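Local atomic coordinates of orotidine 5'-phosphate decarboxylase (Pyrococcus horikoshii, PDB entry 2CZD), a protein that probably catalyses the decarboxylation of orotidine 5'-phosphate to UMP, the final step of de novo UMP synthesis. Residues 102-107 with 129-134; 134-139 with 157-162; 144-149 with 177-182. All blocks are in the same frame, centred on the assembly; numbering follows the deposited sequence.

Contact 1 of 3, residues 102-107 with 129-134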
loop_
_atom_site.group_PDB
_atom_site.type_symbol
_atom_site.label_atom_id
_atom_site.label_comp_id
_atom_site.label_asym_id
_atom_site.label_seq_id
_atom_site.Cartn_x
_atom_site.Cartn_y
_atom_site.Cartn_z
ATOM N N ILE B 102 2.585 -12.286 9.294
ATOM C CA ILE B 102 1.854 -11.696 8.202
ATOM C C ILE B 102 0.543 -12.376 7.901
ATOM O O ILE B 102 0.314 -13.531 8.266
ATOM C CB ILE B 102 2.692 -11.724 6.893
ATOM C CG1 ILE B 102 3.067 -13.166 6.521
ATOM C CG2 ILE B 102 3.957 -10.862 7.066
ATOM C CD1 ILE B 102 3.552 -13.340 5.057
ATOM N N ILE B 103 -0.323 -11.634 7.225
ATOM C CA ILE B 103 -1.625 -12.127 6.774
ATOM C C ILE B 103 -1.611 -11.759 5.292
ATOM O O ILE B 103 -1.356 -10.608 4.951
ATOM C CB ILE B 103 -2.784 -11.405 7.491
ATOM C CG1 ILE B 103 -2.833 -11.867 8.951
ATOM C CG2 ILE B 103 -4.133 -11.685 6.754
ATOM C CD1 ILE B 103 -3.669 -10.971 9.857
ATOM N N MET B 104 -1.887 -12.720 4.411
ATOM C CA MET B 104 -1.827 -12.471 2.968
ATOM C C MET B 104 -3.157 -12.256 2.282
ATOM O O MET B 104 -4.141 -12.880 2.617
ATOM C CB MET B 104 -1.090 -13.636 2.277
ATOM C CG MET B 104 0.373 -13.733 2.688
ATOM S SD MET B 104 1.191 -15.246 2.076
ATOM C CE MET B 104 1.114 -15.001 0.268
ATOM N N VAL B 105 -3.165 -11.367 1.288
ATOM C CA VAL B 105 -4.370 -11.090 0.522
ATOM C C VAL B 105 -4.398 -12.037 -0.667
ATOM O O VAL B 105 -3.491 -12.013 -1.523
ATOM C CB VAL B 105 -4.382 -9.646 -0.056
ATOM C CG1 VAL B 105 -5.603 -9.462 -0.981
ATOM C CG2 VAL B 105 -4.374 -8.619 1.070
ATOM N N VAL B 106 -5.440 -12.861 -0.723
ATOM C CA VAL B 106 -5.594 -13.794 -1.828
ATOM C C VAL B 106 -6.862 -13.551 -2.636
ATOM O O VAL B 106 -7.022 -14.090 -3.727
ATOM C CB VAL B 106 -5.579 -15.264 -1.328
ATOM C CG1 VAL B 106 -4.310 -15.519 -0.537
ATOM C CG2 VAL B 106 -6.832 -15.575 -0.494
ATOM N N GLU B 107 -7.757 -12.735 -2.100
ATOM C CA GLU B 107 -9.021 -12.435 -2.765
ATOM C C GLU B 107 -9.545 -11.134 -2.158
ATOM O O GLU B 107 -9.365 -10.896 -0.960
ATOM C CB GLU B 107 -10.013 -13.574 -2.500
ATOM C CG GLU B 107 -11.334 -13.420 -3.243
ATOM C CD GLU B 107 -12.240 -14.630 -3.072
ATOM O OE1 GLU B 107 -11.787 -15.761 -3.342
ATOM O OE2 GLU B 107 -13.406 -14.447 -2.687
ATOM N N ASN B 129 0.066 -21.236 0.602
ATOM C CA ASN B 129 0.379 -22.562 1.124
ATOM C C ASN B 129 1.892 -22.780 1.220
ATOM O O ASN B 129 2.369 -23.468 2.122
ATOM C CB ASN B 129 -0.264 -23.631 0.247
ATOM C CG ASN B 129 -1.757 -23.708 0.443
ATOM O OD1 ASN B 129 -2.289 -23.186 1.431
ATOM N ND2 ASN B 129 -2.439 -24.372 -0.479
ATOM N N GLU B 130 2.645 -22.181 0.302
ATOM C CA GLU B 130 4.096 -22.319 0.297
ATOM C C GLU B 130 4.706 -21.503 1.426
ATOM O O GLU B 130 5.561 -21.981 2.180
ATOM C CB GLU B 130 4.687 -21.799 -1.023
ATOM C CG GLU B 130 4.400 -22.612 -2.281
ATOM C CD GLU B 130 5.057 -22.002 -3.533
ATOM O OE1 GLU B 130 4.819 -22.526 -4.640
ATOM O OE2 GLU B 130 5.813 -20.999 -3.419
ATOM N N ILE B 131 4.248 -20.260 1.550
ATOM C CA ILE B 131 4.793 -19.347 2.542
ATOM C C ILE B 131 4.350 -19.604 3.978
ATOM O O ILE B 131 5.106 -19.357 4.919
ATOM C CB ILE B 131 4.480 -17.887 2.124
ATOM C CG1 ILE B 131 5.373 -17.511 0.929
ATOM C CG2 ILE B 131 4.718 -16.917 3.292
ATOM C CD1 ILE B 131 5.117 -16.139 0.358
ATOM N N GLU B 132 3.136 -20.134 4.132
ATOM C CA GLU B 132 2.549 -20.410 5.442
ATOM C C GLU B 132 2.490 -19.173 6.361
ATOM O O GLU B 132 3.133 -19.118 7.413
ATOM C CB GLU B 132 3.261 -21.581 6.146
ATOM C CG GLU B 132 3.181 -22.875 5.359
ATOM C CD GLU B 132 3.953 -24.028 6.005
ATOM O OE1 GLU B 132 3.931 -25.133 5.430
ATOM O OE2 GLU B 132 4.595 -23.831 7.064
ATOM N N PRO B 133 1.748 -18.137 5.937
ATOM C CA PRO B 133 1.595 -16.919 6.743
ATOM C C PRO B 133 0.683 -17.281 7.928
ATOM O O PRO B 133 0.129 -18.382 7.987
ATOM C CB PRO B 133 0.865 -15.964 5.794
ATOM C CG PRO B 133 -0.031 -16.917 5.022
ATOM C CD PRO B 133 0.929 -18.063 4.711
ATOM N N PHE B 134 0.528 -16.353 8.861
ATOM C CA PHE B 134 -0.387 -16.596 9.977
ATOM C C PHE B 134 -1.792 -16.839 9.425
ATOM O O PHE B 134 -2.517 -17.712 9.902
ATOM C CB PHE B 134 -0.418 -15.384 10.916
ATOM C CG PHE B 134 -1.506 -15.454 11.970
ATOM C CD1 PHE B 134 -2.697 -14.749 11.816
ATOM C CD2 PHE B 134 -1.333 -16.228 13.114
ATOM C CE1 PHE B 134 -3.705 -14.798 12.778
ATOM C CE2 PHE B 134 -2.329 -16.287 14.083
ATOM C CZ PHE B 134 -3.523 -15.569 13.919
HETATM O O HOH W 1 3.472 -15.209 9.537
#
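The F134 ring meets I103 at its edge: CG1 of I103 lies near the ring plane, 4.1 Å from CD1 of F134, and the two side chains run side by side in the same direction. A second ring, the pyrrolidine of P133, is touched by two strand residues. Its CB is 3.6 Å from CG1 of I102, an atom placed between the backbone N and the carbonyl carbon of its own residue (chi1 59°). CG of P133 is 3.6 Å from SD of M104, whose side chain crosses the proline at about a right angle. The same sulphur reaches I131, with SD 4.1 Å from CG2. The bend at chi3 (64°) then puts CE of M104 4.2 Å from CD1 of I131. An alanine in place of M104 would probably open a gap between the strand and the helix end, leaving P133 CG without the sulphur and I131 CD1 without the methyl CE. Polar contact is slight by comparison. F134 N gives a weak bond to I102 O, 2.9 Å long but bent to 129° at the hydrogen, and one water accepts from I102 N at 3.1 Å and, weakly, from F134 N. E132, with positive phi, ends the helical conformation, and P133 and F134 follow it back to the barrel. The contact therefore joins the first strand and the helix of a beta-alpha-beta unit, 101-105, 121-131 and 135-137, within a TIM barrel. Helix 90-97 packs on it through V93, which touches both I102 and I131, while V127 and A128 of helix 121-131 meet M104. On the sheet side, strand 81-85 lies against I103, and its Y81 meets the F134 ring.

Contact 2 of 3, residues 134-139 with 157-162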
loop_
_atom_site.group_PDB
_atom_site.type_symbol
_atom_site.label_atom_id
_atom_site.label_comp_id
_atom_site.label_asym_id
_atom_site.label_seq_id
_atom_site.Cartn_x
_atom_site.Cartn_y
_atom_site.Cartn_z
ATOM N N PHE B 134 0.528 -16.353 8.861
ATOM C CA PHE B 134 -0.387 -16.596 9.977
ATOM C C PHE B 134 -1.792 -16.839 9.425
ATOM O O PHE B 134 -2.517 -17.712 9.902
ATOM C CB PHE B 134 -0.418 -15.384 10.916
ATOM C CG PHE B 134 -1.506 -15.454 11.970
ATOM C CD1 PHE B 134 -2.697 -14.749 11.816
ATOM C CD2 PHE B 134 -1.333 -16.228 13.114
ATOM C CE1 PHE B 134 -3.705 -14.798 12.778
ATOM C CE2 PHE B 134 -2.329 -16.287 14.083
ATOM C CZ PHE B 134 -3.523 -15.569 13.919
ATOM N N GLY B 135 -2.180 -16.050 8.428
ATOM C CA GLY B 135 -3.505 -16.221 7.860
ATOM C C GLY B 135 -3.713 -15.526 6.535
ATOM O O GLY B 135 -2.783 -14.943 5.974
ATOM N N VAL B 136 -4.938 -15.642 6.027
ATOM C CA VAL B 136 -5.354 -14.989 4.788
ATOM C C VAL B 136 -6.742 -14.434 5.039
ATOM O O VAL B 136 -7.417 -14.829 5.993
ATOM C CB VAL B 136 -5.423 -15.943 3.557
ATOM C CG1 VAL B 136 -4.053 -16.555 3.298
ATOM C CG2 VAL B 136 -6.483 -17.014 3.765
ATOM N N ILE B 137 -7.160 -13.503 4.187
ATOM C CA ILE B 137 -8.486 -12.920 4.317
ATOM C C ILE B 137 -9.461 -13.554 3.322
ATOM O O ILE B 137 -9.108 -13.822 2.170
ATOM C CB ILE B 137 -8.416 -11.394 4.096
ATOM C CG1 ILE B 137 -7.672 -10.753 5.278
ATOM C CG2 ILE B 137 -9.824 -10.824 3.930
ATOM C CD1 ILE B 137 -7.500 -9.265 5.152
ATOM N N ALA B 138 -10.675 -13.854 3.780
ATOM C CA ALA B 138 -11.696 -14.427 2.892
ATOM C C ALA B 138 -12.881 -13.484 2.963
ATOM O O ALA B 138 -13.571 -13.417 3.993
ATOM C CB ALA B 138 -12.132 -15.834 3.371
ATOM N N PRO B 139 -13.110 -12.706 1.892
ATOM C CA PRO B 139 -14.239 -11.772 1.868
ATOM C C PRO B 139 -15.401 -12.614 2.360
ATOM O O PRO B 139 -15.832 -13.529 1.665
ATOM C CB PRO B 139 -14.354 -11.422 0.389
ATOM C CG PRO B 139 -12.896 -11.436 -0.064
ATOM C CD PRO B 139 -12.357 -12.681 0.623
ATOM N N ILE B 157 -3.013 -22.501 8.531
ATOM C CA ILE B 157 -3.136 -21.099 8.133
ATOM C C ILE B 157 -4.560 -20.677 8.456
ATOM O O ILE B 157 -5.511 -21.325 8.009
ATOM C CB ILE B 157 -2.877 -20.899 6.618
ATOM C CG1 ILE B 157 -1.481 -21.436 6.265
ATOM C CG2 ILE B 157 -2.972 -19.389 6.262
ATOM C CD1 ILE B 157 -1.163 -21.447 4.769
ATOM N N LYS B 158 -4.690 -19.599 9.226
ATOM C CA LYS B 158 -5.996 -19.094 9.649
ATOM C C LYS B 158 -6.705 -18.287 8.568
ATOM O O LYS B 158 -6.097 -17.827 7.591
ATOM C CB LYS B 158 -5.855 -18.186 10.877
ATOM C CG LYS B 158 -5.046 -18.749 12.047
ATOM C CD LYS B 158 -5.721 -19.936 12.672
ATOM C CE LYS B 158 -4.904 -20.439 13.874
ATOM N NZ LYS B 158 -5.488 -21.645 14.528
ATOM N N ILE B 159 -8.020 -18.155 8.742
ATOM C CA ILE B 159 -8.824 -17.354 7.844
ATOM C C ILE B 159 -9.512 -16.259 8.662
ATOM O O ILE B 159 -10.114 -16.532 9.716
ATOM C CB ILE B 159 -9.883 -18.202 7.140
ATOM C CG1 ILE B 159 -9.195 -19.123 6.136
ATOM C CG2 ILE B 159 -10.883 -17.317 6.402
ATOM C CD1 ILE B 159 -10.172 -20.072 5.410
ATOM N N LEU B 160 -9.388 -15.022 8.199
ATOM C CA LEU B 160 -10.036 -13.880 8.847
ATOM C C LEU B 160 -11.111 -13.439 7.857
ATOM O O LEU B 160 -10.815 -13.216 6.689
ATOM C CB LEU B 160 -9.033 -12.745 9.095
ATOM C CG LEU B 160 -7.940 -13.052 10.124
ATOM C CD1 LEU B 160 -6.783 -13.779 9.440
ATOM C CD2 LEU B 160 -7.411 -11.759 10.752
ATOM N N ALA B 161 -12.351 -13.289 8.320
ATOM C CA ALA B 161 -13.454 -12.959 7.416
ATOM C C ALA B 161 -14.232 -11.678 7.709
ATOM O O ALA B 161 -14.930 -11.581 8.735
ATOM C CB ALA B 161 -14.447 -14.128 7.359
ATOM N N PRO B 162 -14.094 -10.672 6.834
ATOM C CA PRO B 162 -14.806 -9.404 6.985
ATOM C C PRO B 162 -16.126 -9.519 6.206
ATOM O O PRO B 162 -16.396 -10.521 5.533
ATOM C CB PRO B 162 -13.873 -8.400 6.312
ATOM C CG PRO B 162 -13.328 -9.204 5.138
ATOM C CD PRO B 162 -13.110 -10.604 5.729
#
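Four backbone hydrogen bonds join F134-A138 to K158-L160. K158 N donates to F134 O at 3.0 Å, V136 N to K158 O at 2.9 Å, L160 N to V136 O at 3.0 Å and A138 N to L160 O. The L160-V136 bond is the straightest, 166° at the hydrogen. CA-H...O contacts supplement them, as from I159 CA to V136 O at 3.4 Å. The two parallel strands come close at G135 and K158, whose CA atoms are 4.2 Å apart; a beta carbon on G135 would clash with K158 O. At this end CG of K158 is anti to its carbonyl carbon (chi1 -50°), which sets it over one face of the F134 ring, offset toward the rim and 4.2 Å from the centroid, a CH-pi contact. V136 and I159 share the sheet face that meets helix 144-150, where CB of A138 also packs 3.6 Å from CG2 of I159. I137 and L160 lie on the other face with I103, and CG2 of I137 is 3.8 Å from CD of P162. The pairing is thus fixed by main-chain bonds, with largely apolar side chains packed on both faces, and segment 157-162 includes P162, a substrate-binding residue.

Contact 3 of 3, residues 144-149 with 177-182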
loop_
_atom_site.group_PDB
_atom_site.type_symbol
_atom_site.label_atom_id
_atom_site.label_comp_id
_atom_site.label_asym_id
_atom_site.label_seq_id
_atom_site.Cartn_x
_atom_site.Cartn_y
_atom_site.Cartn_z
ATOM N N GLU B 144 -19.985 -18.864 0.798
ATOM C CA GLU B 144 -19.269 -19.736 -0.119
ATOM C C GLU B 144 -17.770 -19.491 -0.215
ATOM O O GLU B 144 -17.017 -20.451 -0.271
ATOM C CB GLU B 144 -19.886 -19.678 -1.524
ATOM C CG GLU B 144 -19.004 -20.308 -2.611
ATOM C CD GLU B 144 -19.659 -20.346 -3.988
ATOM O OE1 GLU B 144 -20.326 -19.355 -4.369
ATOM O OE2 GLU B 144 -19.489 -21.368 -4.692
ATOM N N ARG B 145 -17.333 -18.228 -0.222
ATOM C CA ARG B 145 -15.907 -17.927 -0.345
ATOM C C ARG B 145 -15.060 -18.360 0.841
ATOM O O ARG B 145 -13.883 -18.678 0.675
ATOM C CB ARG B 145 -15.677 -16.437 -0.603
ATOM C CG ARG B 145 -16.460 -15.876 -1.776
ATOM C CD ARG B 145 -16.271 -16.715 -3.027
ATOM N NE ARG B 145 -14.873 -16.806 -3.432
ATOM C CZ ARG B 145 -14.419 -17.643 -4.364
ATOM N NH1 ARG B 145 -15.251 -18.467 -4.987
ATOM N NH2 ARG B 145 -13.134 -17.661 -4.678
ATOM N N ILE B 146 -15.636 -18.365 2.038
ATOM C CA ILE B 146 -14.874 -18.805 3.201
ATOM C C ILE B 146 -14.543 -20.289 3.011
ATOM O O ILE B 146 -13.385 -20.706 3.154
ATOM C CB ILE B 146 -15.668 -18.615 4.516
ATOM C CG1 ILE B 146 -15.871 -17.114 4.787
ATOM C CG2 ILE B 146 -14.919 -19.273 5.672
ATOM C CD1 ILE B 146 -16.769 -16.824 6.004
ATOM N N GLY B 147 -15.561 -21.079 2.683
ATOM C CA GLY B 147 -15.339 -22.495 2.459
ATOM C C GLY B 147 -14.459 -22.772 1.252
ATOM O O GLY B 147 -13.603 -23.659 1.288
ATOM N N TYR B 148 -14.655 -21.998 0.185
ATOM C CA TYR B 148 -13.885 -22.177 -1.040
ATOM C C TYR B 148 -12.404 -22.045 -0.723
ATOM O O TYR B 148 -11.578 -22.845 -1.163
ATOM C CB TYR B 148 -14.261 -21.116 -2.072
ATOM C CG TYR B 148 -13.505 -21.251 -3.371
ATOM C CD1 TYR B 148 -14.037 -21.972 -4.432
ATOM C CD2 TYR B 148 -12.255 -20.674 -3.534
ATOM C CE1 TYR B 148 -13.337 -22.113 -5.632
ATOM C CE2 TYR B 148 -11.539 -20.813 -4.733
ATOM C CZ TYR B 148 -12.096 -21.535 -5.776
ATOM O OH TYR B 148 -11.418 -21.655 -6.972
ATOM N N ILE B 149 -12.075 -21.014 0.040
ATOM C CA ILE B 149 -10.684 -20.788 0.398
ATOM C C ILE B 149 -10.188 -21.859 1.370
ATOM O O ILE B 149 -9.087 -22.396 1.208
ATOM C CB ILE B 149 -10.503 -19.351 0.981
ATOM C CG1 ILE B 149 -10.725 -18.346 -0.168
ATOM C CG2 ILE B 149 -9.145 -19.206 1.678
ATOM C CD1 ILE B 149 -10.772 -16.879 0.260
ATOM N N ALA B 177 -18.035 -22.333 8.736
ATOM C CA ALA B 177 -17.597 -22.539 7.361
ATOM C C ALA B 177 -16.074 -22.495 7.202
ATOM O O ALA B 177 -15.551 -22.929 6.170
ATOM C CB ALA B 177 -18.233 -21.495 6.455
ATOM N N GLY B 178 -15.382 -21.937 8.191
ATOM C CA GLY B 178 -13.928 -21.884 8.101
ATOM C C GLY B 178 -13.274 -20.620 8.616
ATOM O O GLY B 178 -12.043 -20.492 8.586
ATOM N N ALA B 179 -14.070 -19.672 9.091
ATOM C CA ALA B 179 -13.471 -18.448 9.601
ATOM C C ALA B 179 -12.941 -18.607 11.022
ATOM O O ALA B 179 -13.703 -18.940 11.948
ATOM C CB ALA B 179 -14.488 -17.295 9.577
ATOM N N ASP B 180 -11.639 -18.386 11.217
ATOM C CA ASP B 180 -11.085 -18.405 12.568
ATOM C C ASP B 180 -11.403 -17.106 13.311
ATOM O O ASP B 180 -11.532 -17.096 14.534
ATOM C CB ASP B 180 -9.573 -18.594 12.531
ATOM C CG ASP B 180 -9.196 -19.936 11.970
ATOM O OD1 ASP B 180 -8.841 -20.003 10.775
ATOM O OD2 ASP B 180 -9.284 -20.936 12.731
ATOM N N TYR B 181 -11.488 -16.011 12.553
ATOM C CA TYR B 181 -11.799 -14.684 13.068
ATOM C C TYR B 181 -12.806 -14.013 12.158
ATOM O O TYR B 181 -12.801 -14.222 10.933
ATOM C CB TYR B 181 -10.555 -13.781 13.074
ATOM C CG TYR B 181 -9.419 -14.296 13.920
ATOM C CD1 TYR B 181 -9.304 -13.929 15.262
ATOM C CD2 TYR B 181 -8.472 -15.169 13.379
ATOM C CE1 TYR B 181 -8.264 -14.420 16.054
ATOM C CE2 TYR B 181 -7.437 -15.667 14.154
ATOM C CZ TYR B 181 -7.338 -15.291 15.483
ATOM O OH TYR B 181 -6.320 -15.795 16.251
ATOM N N ILE B 182 -13.655 -13.191 12.774
ATOM C CA ILE B 182 -14.640 -12.407 12.064
ATOM C C ILE B 182 -14.150 -10.965 12.233
ATOM O O ILE B 182 -13.854 -10.549 13.361
ATOM C CB ILE B 182 -16.031 -12.528 12.721
ATOM C CG1 ILE B 182 -16.493 -13.993 12.701
ATOM C CG2 ILE B 182 -17.018 -11.645 11.990
ATOM C CD1 ILE B 182 -16.592 -14.552 11.313
#
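CG2 of I146 is anti to the backbone N, with CG1 beside that N (chi1 -66°), and this first torsion sets the methyl against the main chain of A177-A179. The extended second torsion (chi2 174°) carries CD1 onward, to 4.3 Å from CB of A179. CG2 makes the closer approaches: 3.5 Å to A179 N, 3.6 Å to G178 C and 4.1 Å to CB of A177. No hydrogen bond crosses the contact; most of it is the branched side chain of I146 packed against a turn. That turn is a Schellman motif at the end of helix 170-177, leading through A179 and D180 into strand 181-184, the eighth of the barrel. G178 has phi of 142°, at which a beta carbon would collide with the carbonyl O of A177; the same carbon would also come tightly against I146 CG2. On the helix, G147 adds a backbone approach, its CA 3.7 Å from A177 O. I146 also touches A161 of strand 158-161 and A174 of helix 170-177, and A179 rests on that same A161. The side chain of I164, a substrate-binding residue, is about 4 Å from that of I146.

The three contacts involve four successive strands of one barrel and helices that connect them. Contacts 1 and 2, with centres 8 Å apart, share F134 and are joined where M104 N lies 2.9 Å from G135 O, a probable hydrogen bond. Contact 2 reaches contact 3, 7 Å away between centres, through a similar pair, A161 N and Y181 O at 2.8 Å. The centres of contacts 1 and 3 are about 14 Å apart, yet a salt bridge spans them, E107 OE1 to R145 NH2 at 2.7 Å. Contact 2 itself holds substrate-binding P162, and its P139 side chain is about 3 Å from that of substrate-binding S109; in contact 1, the I103 side chain is about 7 Å from that of substrate-binding K29.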